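Local atomic coordinates of indole-3-pyruvate decarboxylase (Azospirillum brasilense, PDB entry 2NXW), a protein that decarboxylates phenylpyruvate and indole-3-pyruvate, the latter to indole-3-acetaldehyde in auxin biosynthesis, using thiamine diphosphate and a bound metal ion as cofactors. Residues Cys230-Arg235 against Ile335-Leu340; Ala240-Leu245 against Gly261-Ala266; Asp468-Leu473 against Asp524-Thr529. One frame throughout, in Å; residues are numbered along the deposited sequence.

Contact 1 of 3, residues Cys230-Arg235 against Ile335-Leu340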
# COMPACT_ATOMS: atom_id res chain seq x y z
N CYS A 230 -16.07 11.25 -27.16
CA CYS A 230 -14.74 11.02 -26.63
C CYS A 230 -13.92 9.85 -27.17
O CYS A 230 -14.32 9.20 -28.14
CB CYS A 230 -14.88 10.95 -25.11
SG CYS A 230 -16.14 12.15 -24.46
N VAL A 231 -12.79 9.57 -26.52
CA VAL A 231 -11.85 8.55 -26.99
C VAL A 231 -12.40 7.17 -27.32
O VAL A 231 -12.06 6.61 -28.36
CB VAL A 231 -10.63 8.42 -26.01
CG1 VAL A 231 -11.01 7.69 -24.75
CG2 VAL A 231 -9.48 7.73 -26.71
N GLU A 232 -13.26 6.60 -26.48
CA GLU A 232 -13.78 5.27 -26.79
C GLU A 232 -14.58 5.21 -28.09
O GLU A 232 -14.65 4.16 -28.73
CB GLU A 232 -14.63 4.73 -25.64
CG GLU A 232 -13.83 4.40 -24.38
CD GLU A 232 -14.66 3.65 -23.36
OE1 GLU A 232 -15.88 3.88 -23.32
OE2 GLU A 232 -14.09 2.83 -22.60
N VAL A 233 -15.18 6.32 -28.49
CA VAL A 233 -15.95 6.35 -29.73
C VAL A 233 -15.00 6.09 -30.89
O VAL A 233 -15.32 5.34 -31.81
CB VAL A 233 -16.66 7.70 -29.92
CG1 VAL A 233 -17.32 7.76 -31.31
CG2 VAL A 233 -17.73 7.89 -28.83
N ARG A 234 -13.82 6.69 -30.83
CA ARG A 234 -12.84 6.47 -31.88
C ARG A 234 -12.23 5.07 -31.78
O ARG A 234 -12.15 4.34 -32.77
CB ARG A 234 -11.70 7.50 -31.81
CG ARG A 234 -10.73 7.36 -32.97
CD ARG A 234 -9.41 8.05 -32.70
NE ARG A 234 -9.57 9.44 -32.32
CZ ARG A 234 -10.07 10.39 -33.11
NH1 ARG A 234 -10.48 10.09 -34.34
NH2 ARG A 234 -10.17 11.63 -32.67
N ARG A 235 -11.82 4.68 -30.57
CA ARG A 235 -11.18 3.38 -30.40
C ARG A 235 -12.05 2.21 -30.85
O ARG A 235 -11.55 1.27 -31.48
CB ARG A 235 -10.78 3.17 -28.93
CG ARG A 235 -9.75 4.18 -28.40
CD ARG A 235 -8.39 4.08 -29.09
NE ARG A 235 -7.42 4.95 -28.42
CZ ARG A 235 -6.91 6.06 -28.93
NH1 ARG A 235 -7.24 6.47 -30.15
NH2 ARG A 235 -6.07 6.79 -28.21
N ILE A 335 -21.82 -2.71 -19.34
CA ILE A 335 -22.50 -1.98 -20.40
C ILE A 335 -21.48 -1.52 -21.43
O ILE A 335 -20.79 -0.52 -21.23
CB ILE A 335 -23.24 -0.74 -19.86
CG1 ILE A 335 -24.36 -1.20 -18.91
CG2 ILE A 335 -23.79 0.10 -21.02
CD1 ILE A 335 -25.31 -0.10 -18.49
N PRO A 336 -21.35 -2.26 -22.54
CA PRO A 336 -20.40 -1.88 -23.59
C PRO A 336 -20.90 -0.60 -24.23
O PRO A 336 -22.10 -0.41 -24.38
CB PRO A 336 -20.42 -3.08 -24.53
CG PRO A 336 -21.82 -3.62 -24.36
CD PRO A 336 -22.04 -3.52 -22.88
N LEU A 337 -19.99 0.29 -24.60
CA LEU A 337 -20.37 1.55 -25.21
C LEU A 337 -21.21 1.35 -26.47
O LEU A 337 -22.20 2.05 -26.67
CB LEU A 337 -19.13 2.39 -25.52
CG LEU A 337 -19.41 3.86 -25.84
CD1 LEU A 337 -19.98 4.54 -24.60
CD2 LEU A 337 -18.13 4.56 -26.27
N ALA A 338 -20.82 0.41 -27.32
CA ALA A 338 -21.57 0.15 -28.54
C ALA A 338 -23.00 -0.25 -28.22
O ALA A 338 -23.93 0.13 -28.93
CB ALA A 338 -20.88 -0.93 -29.36
N GLY A 339 -23.17 -1.01 -27.13
CA GLY A 339 -24.50 -1.45 -26.73
C GLY A 339 -25.36 -0.32 -26.22
O GLY A 339 -26.57 -0.26 -26.50
N LEU A 340 -24.76 0.59 -25.46
CA LEU A 340 -25.49 1.74 -24.93
C LEU A 340 -25.96 2.61 -26.09
O LEU A 340 -27.09 3.08 -26.11
CB LEU A 340 -24.58 2.56 -24.01
CG LEU A 340 -25.18 3.88 -23.53
CD1 LEU A 340 -26.37 3.61 -22.62
CD2 LEU A 340 -24.11 4.69 -22.80

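Contact 2 of 3, residues Ala240-Leu245 against Gly261-Ala266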
# COMPACT_ATOMS: atom_id res chain seq x y z
N ALA A 240 -19.91 6.36 -36.97
CA ALA A 240 -21.17 6.39 -37.71
C ALA A 240 -22.38 6.29 -36.78
O ALA A 240 -23.33 7.06 -36.92
CB ALA A 240 -21.20 5.25 -38.73
N LYS A 241 -22.34 5.36 -35.84
CA LYS A 241 -23.44 5.20 -34.90
C LYS A 241 -23.61 6.44 -34.03
O LYS A 241 -24.73 6.86 -33.74
CB LYS A 241 -23.21 3.98 -34.01
CG LYS A 241 -23.37 2.64 -34.71
CD LYS A 241 -24.84 2.28 -34.85
CE LYS A 241 -24.99 0.84 -35.34
NZ LYS A 241 -26.40 0.38 -35.21
N VAL A 242 -22.50 7.03 -33.60
CA VAL A 242 -22.59 8.21 -32.75
C VAL A 242 -23.06 9.44 -33.53
O VAL A 242 -23.72 10.30 -32.97
CB VAL A 242 -21.26 8.43 -32.00
CG1 VAL A 242 -21.26 9.77 -31.25
CG2 VAL A 242 -21.07 7.28 -31.01
N ALA A 243 -22.74 9.51 -34.82
CA ALA A 243 -23.21 10.63 -35.63
C ALA A 243 -24.74 10.53 -35.68
O ALA A 243 -25.44 11.54 -35.58
CB ALA A 243 -22.64 10.55 -37.05
N GLU A 244 -25.25 9.31 -35.80
CA GLU A 244 -26.70 9.09 -35.84
C GLU A 244 -27.31 9.46 -34.48
O GLU A 244 -28.33 10.14 -34.42
CB GLU A 244 -26.99 7.62 -36.19
CG GLU A 244 -28.46 7.27 -36.38
CD GLU A 244 -29.11 8.01 -37.54
OE1 GLU A 244 -28.45 8.20 -38.59
OE2 GLU A 244 -30.30 8.38 -37.42
N LEU A 245 -26.68 9.01 -33.40
CA LEU A 245 -27.16 9.33 -32.06
C LEU A 245 -27.19 10.85 -31.83
O LEU A 245 -28.17 11.38 -31.29
CB LEU A 245 -26.27 8.66 -31.00
CG LEU A 245 -26.53 9.06 -29.54
CD1 LEU A 245 -27.94 8.64 -29.13
CD2 LEU A 245 -25.49 8.40 -28.65
N GLY A 261 -12.01 15.75 -34.13
CA GLY A 261 -12.15 15.30 -35.50
C GLY A 261 -13.36 14.41 -35.74
O GLY A 261 -13.84 14.29 -36.86
N LEU A 262 -13.85 13.78 -34.68
CA LEU A 262 -15.02 12.91 -34.80
C LEU A 262 -16.26 13.72 -35.18
O LEU A 262 -16.43 14.85 -34.74
CB LEU A 262 -15.26 12.17 -33.48
CG LEU A 262 -14.25 11.09 -33.08
CD1 LEU A 262 -14.57 10.59 -31.67
CD2 LEU A 262 -14.28 9.95 -34.10
N LEU A 263 -17.13 13.12 -35.99
CA LEU A 263 -18.38 13.75 -36.43
C LEU A 263 -18.20 15.04 -37.24
O LEU A 263 -19.14 15.82 -37.39
CB LEU A 263 -19.30 14.03 -35.24
CG LEU A 263 -20.22 12.87 -34.82
CD1 LEU A 263 -19.41 11.67 -34.35
CD2 LEU A 263 -21.16 13.35 -33.72
N ALA A 264 -17.00 15.26 -37.77
CA ALA A 264 -16.74 16.47 -38.55
C ALA A 264 -17.67 16.62 -39.74
O ALA A 264 -18.08 17.73 -40.08
CB ALA A 264 -15.29 16.49 -39.02
N ASP A 265 -18.01 15.50 -40.38
CA ASP A 265 -18.88 15.53 -41.55
C ASP A 265 -20.34 15.21 -41.23
O ASP A 265 -21.16 15.08 -42.14
CB ASP A 265 -18.38 14.54 -42.61
CG ASP A 265 -16.95 14.83 -43.05
OD1 ASP A 265 -16.58 16.02 -43.15
OD2 ASP A 265 -16.20 13.86 -43.29
N ALA A 266 -20.66 15.09 -39.95
CA ALA A 266 -22.01 14.76 -39.52
C ALA A 266 -23.02 15.91 -39.62
O ALA A 266 -22.65 17.07 -39.70
CB ALA A 266 -21.97 14.26 -38.08

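Contact 3 of 3, residues Asp468-Leu473 against Asp524-Thr529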
# COMPACT_ATOMS: atom_id res chain seq x y z
N ASP A 468 9.48 8.63 -44.90
CA ASP A 468 10.07 9.97 -45.06
C ASP A 468 9.27 11.08 -44.40
O ASP A 468 8.90 12.07 -45.04
CB ASP A 468 10.21 10.27 -46.56
CG ASP A 468 8.88 10.19 -47.31
OD1 ASP A 468 7.84 9.83 -46.72
OD2 ASP A 468 8.88 10.49 -48.52
N PRO A 469 9.02 10.97 -43.09
CA PRO A 469 8.24 12.02 -42.43
C PRO A 469 8.86 13.42 -42.46
O PRO A 469 10.08 13.57 -42.63
CB PRO A 469 8.09 11.49 -40.99
CG PRO A 469 9.36 10.72 -40.79
CD PRO A 469 9.53 9.99 -42.11
N ILE A 470 7.99 14.42 -42.33
CA ILE A 470 8.42 15.82 -42.26
C ILE A 470 8.38 16.11 -40.77
O ILE A 470 7.38 15.83 -40.10
CB ILE A 470 7.46 16.78 -42.98
CG1 ILE A 470 7.45 16.46 -44.48
CG2 ILE A 470 7.90 18.24 -42.76
CD1 ILE A 470 6.39 17.24 -45.28
N VAL A 471 9.46 16.68 -40.26
CA VAL A 471 9.55 16.99 -38.84
C VAL A 471 9.88 18.45 -38.63
O VAL A 471 10.90 18.93 -39.12
CB VAL A 471 10.65 16.15 -38.17
CG1 VAL A 471 10.69 16.40 -36.66
CG2 VAL A 471 10.39 14.66 -38.43
N ILE A 472 9.00 19.16 -37.92
CA ILE A 472 9.27 20.57 -37.60
C ILE A 472 9.69 20.59 -36.13
O ILE A 472 8.89 20.28 -35.24
CB ILE A 472 8.03 21.46 -37.80
CG1 ILE A 472 7.54 21.37 -39.26
CG2 ILE A 472 8.39 22.91 -37.47
CD1 ILE A 472 6.26 22.16 -39.53
N LEU A 473 10.96 20.93 -35.90
CA LEU A 473 11.54 20.97 -34.57
C LEU A 473 11.54 22.41 -34.07
O LEU A 473 12.18 23.27 -34.67
CB LEU A 473 12.96 20.40 -34.63
CG LEU A 473 13.70 20.00 -33.36
CD1 LEU A 473 15.02 19.33 -33.75
CD2 LEU A 473 13.94 21.22 -32.45
N ASP A 524 7.99 24.46 -47.96
CA ASP A 524 7.69 24.09 -49.34
C ASP A 524 8.69 23.04 -49.83
O ASP A 524 8.31 22.05 -50.46
CB ASP A 524 7.74 25.31 -50.27
CG ASP A 524 6.55 26.24 -50.10
OD1 ASP A 524 5.49 25.81 -49.59
OD2 ASP A 524 6.67 27.42 -50.50
N LYS A 525 9.97 23.25 -49.54
CA LYS A 525 11.00 22.31 -49.98
C LYS A 525 10.79 20.94 -49.35
O LYS A 525 10.93 19.90 -50.01
CB LYS A 525 12.40 22.84 -49.63
CG LYS A 525 13.53 21.99 -50.18
N ALA A 526 10.44 20.92 -48.07
CA ALA A 526 10.22 19.66 -47.38
C ALA A 526 9.09 18.87 -48.04
O ALA A 526 9.24 17.67 -48.30
CB ALA A 526 9.89 19.91 -45.90
N PHE A 527 7.97 19.54 -48.30
CA PHE A 527 6.85 18.87 -48.94
C PHE A 527 7.18 18.43 -50.36
O PHE A 527 6.66 17.42 -50.84
CB PHE A 527 5.63 19.78 -48.96
CG PHE A 527 4.76 19.63 -47.76
CD1 PHE A 527 3.79 18.62 -47.71
CD2 PHE A 527 4.92 20.46 -46.66
CE1 PHE A 527 3.00 18.45 -46.58
CE2 PHE A 527 4.13 20.29 -45.52
CZ PHE A 527 3.17 19.29 -45.48
N ALA A 528 8.04 19.18 -51.04
CA ALA A 528 8.39 18.83 -52.41
C ALA A 528 9.41 17.71 -52.51
O ALA A 528 9.66 17.18 -53.59
CB ALA A 528 8.93 20.06 -53.12
N THR A 529 9.97 17.32 -51.37
CA THR A 529 11.03 16.32 -51.33
C THR A 529 10.70 15.07 -50.53
O THR A 529 10.80 15.06 -49.30
CB THR A 529 12.32 16.93 -50.73
OG1 THR A 529 12.57 18.21 -51.35
CG2 THR A 529 13.51 16.03 -50.97

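Contact 1 of 3, residues Cys230-Arg235 against Ile335-Leu340
The carboxylate of Glu232 meets Leu337 through one oxygen: OE1 lies 3.8 Å from the CD2 methyl of Leu337, while OE2 is engaged by Lys110 NZ in a salt bridge and by the backbone N of Asp322 in a hydrogen bond. The second flat group of 230-235, the guanidinium of Arg235, has Val231 CG2 from the same segment over one face, 3.7 Å above its plane and displaced toward the rim. That group does not face 335-340; its NE and NH2 are bonded to the carbonyl oxygens of Lys110 and Glu109.

Across the contact itself, Leu337 acts as a single apolar prong. Its CG stands anti to the backbone N (chi1 -165°), which carries CD2 toward the short helix 231-235. There the methyl packs against Glu232 CB at 3.6 Å, slanting across the side chain, and also lies 4.2 Å from Val233 CG2. One methyl is therefore shared by the aliphatic root of an acid, one of its oxygens and a valine branch. Glu232 continues extended beyond CG (chi2 -170°), and its CB and OE1 both border the leucine methyl, while OE2 goes to the polar partners. The carboxylate is buried, and the lysine and amide at OE2 would probably offset the cost of a negative charge beside a hydrocarbon group. No hydrogen bond joins the two segments.

Leu337, in the first turn of helix 337-346 just after the N-cap Pro336, also rests on Leu296 and Ala320. It thus packs where helix 231-235, which directly follows strand 225-229, meets the C-terminal ends of the inner strands 292-296 and 317-321 of the Rossmann-like alpha/beta central domain of this thiamine diphosphate enzyme.

Contact 2 of 3, residues Ala240-Leu245 against Gly261-Ala266
Helix 239-249 is the longer of the two helices in the beta-alpha-beta crossover connection between the neighbouring parallel strands 225-229 and 253-255 of the central domain, and its residues Val242 and Ala243 receive Leu263 and Ala266 from the loop that follows the second strand. Two overlapping beta turns shape this loop: a type II turn from Gly261 to Ala264 and a type I turn from Leu263 to Ala266, the latter closed by the bond from Ala266 N to Leu263 O at 3.1 Å. Leu263 occupies the third position of the first turn with left-handed backbone angles, unusual for a leucine, and its side chain is directed at the helix.

The leucine fork straddles the helix backbone at Ala243. Leu263 CG lies 3.8 Å from Ala243 CA. One branch, Leu263 CD1, stands 4.1 Å from Val242 CG1, the two side chains crossing at about a right angle. The other, Leu263 CD2, approaches Ala243 CA to 3.9 Å. Val242 offers CG1 because this branch is anti to the backbone N (chi1 172°). Farther along the loop, Ala266 CB meets Ala243 CB methyl to methyl at 3.9 Å, and the small residues bring the two CA atoms within 5.8 Å of each other.

The turns have polar fastenings of their own: Leu263 N is bonded to Glu239 OE2 from the start of the same helix, and Arg356 NH1 binds the carbonyl oxygens of both Ala264 and Ala266. Val242 also packs on Val229, Val233 and Leu296.

With no hydrogen bond or charge pair between the two segments, cohesion across this interface rests on dispersion and the burial of aliphatic groups, and its fit depends on shape: a branched leucine set over an alanine whose small methyl leaves the backbone accessible.

Contact 3 of 3, residues Asp468-Leu473 against Asp524-Thr529
Ala526 is the first residue of 524-529 to touch the strand: its CB meets Ile470 CG2 at 4.1 Å, and the same methyl packs on Gln534 and Ile536 of the adjoining strand 534-539. Next comes Phe527, whose CB points away from the strand while its ring swings back. Ile470 CD1 sits squarely over one ring face, 3.5 Å from the centroid of Phe527 and 1° off the ring normal, a CH-pi contact in which all six ring carbons are equally near. The isoleucine straddles its two partners because CG2 is anti to its backbone N whereas CG1, anti to the carbonyl carbon (chi1 -65°), carries CD1 to the ring. Replacing Phe527 by an alanine is likely to leave the CD1 methyl of Ile470 without its aromatic cover and open a gap beside Arg386 of helix 376-388. At the end of the segment, Thr529 OG1 donates to Lys525 O at 2.7 Å, tilted 29° from the carbonyl plane, tying the departing chain to the last turn. Arg442 bridges the segments, binding the carbonyl oxygens of Ala526, Thr529 and Asp468. Helix 516-528, the crossover between parallel strands 509-513 and 534-539, thus lies against the sheet as far as strand 470-475, the helix-on-sheet packing of the open alpha/beta cofactor-binding domain.

Contacts 1 and 2 are parts of one hydrophobic interior in the central domain. Their centres are about 13 Å apart and they touch directly: Val233 CG1 reaches Val242 CG2 at 3.8 Å, and Leu262 CD1 lies 3.8 Å from Cys230 O. Helices 231-235 and 239-249 follow each other in the chain, and Val233 touches both Leu337 and Val242. Contact 3 belongs to the C-terminal cofactor-binding domain, its centre about 36 Å from that of contact 1 and about 32 Å from that of contact 2. All three lie away from the metal and cofactor sites, although 468-473 belongs to the thiamine diphosphate-binding region and strand 470-475 leads to Asn476 and Ser478, which with Asp449 bind the magnesium ion.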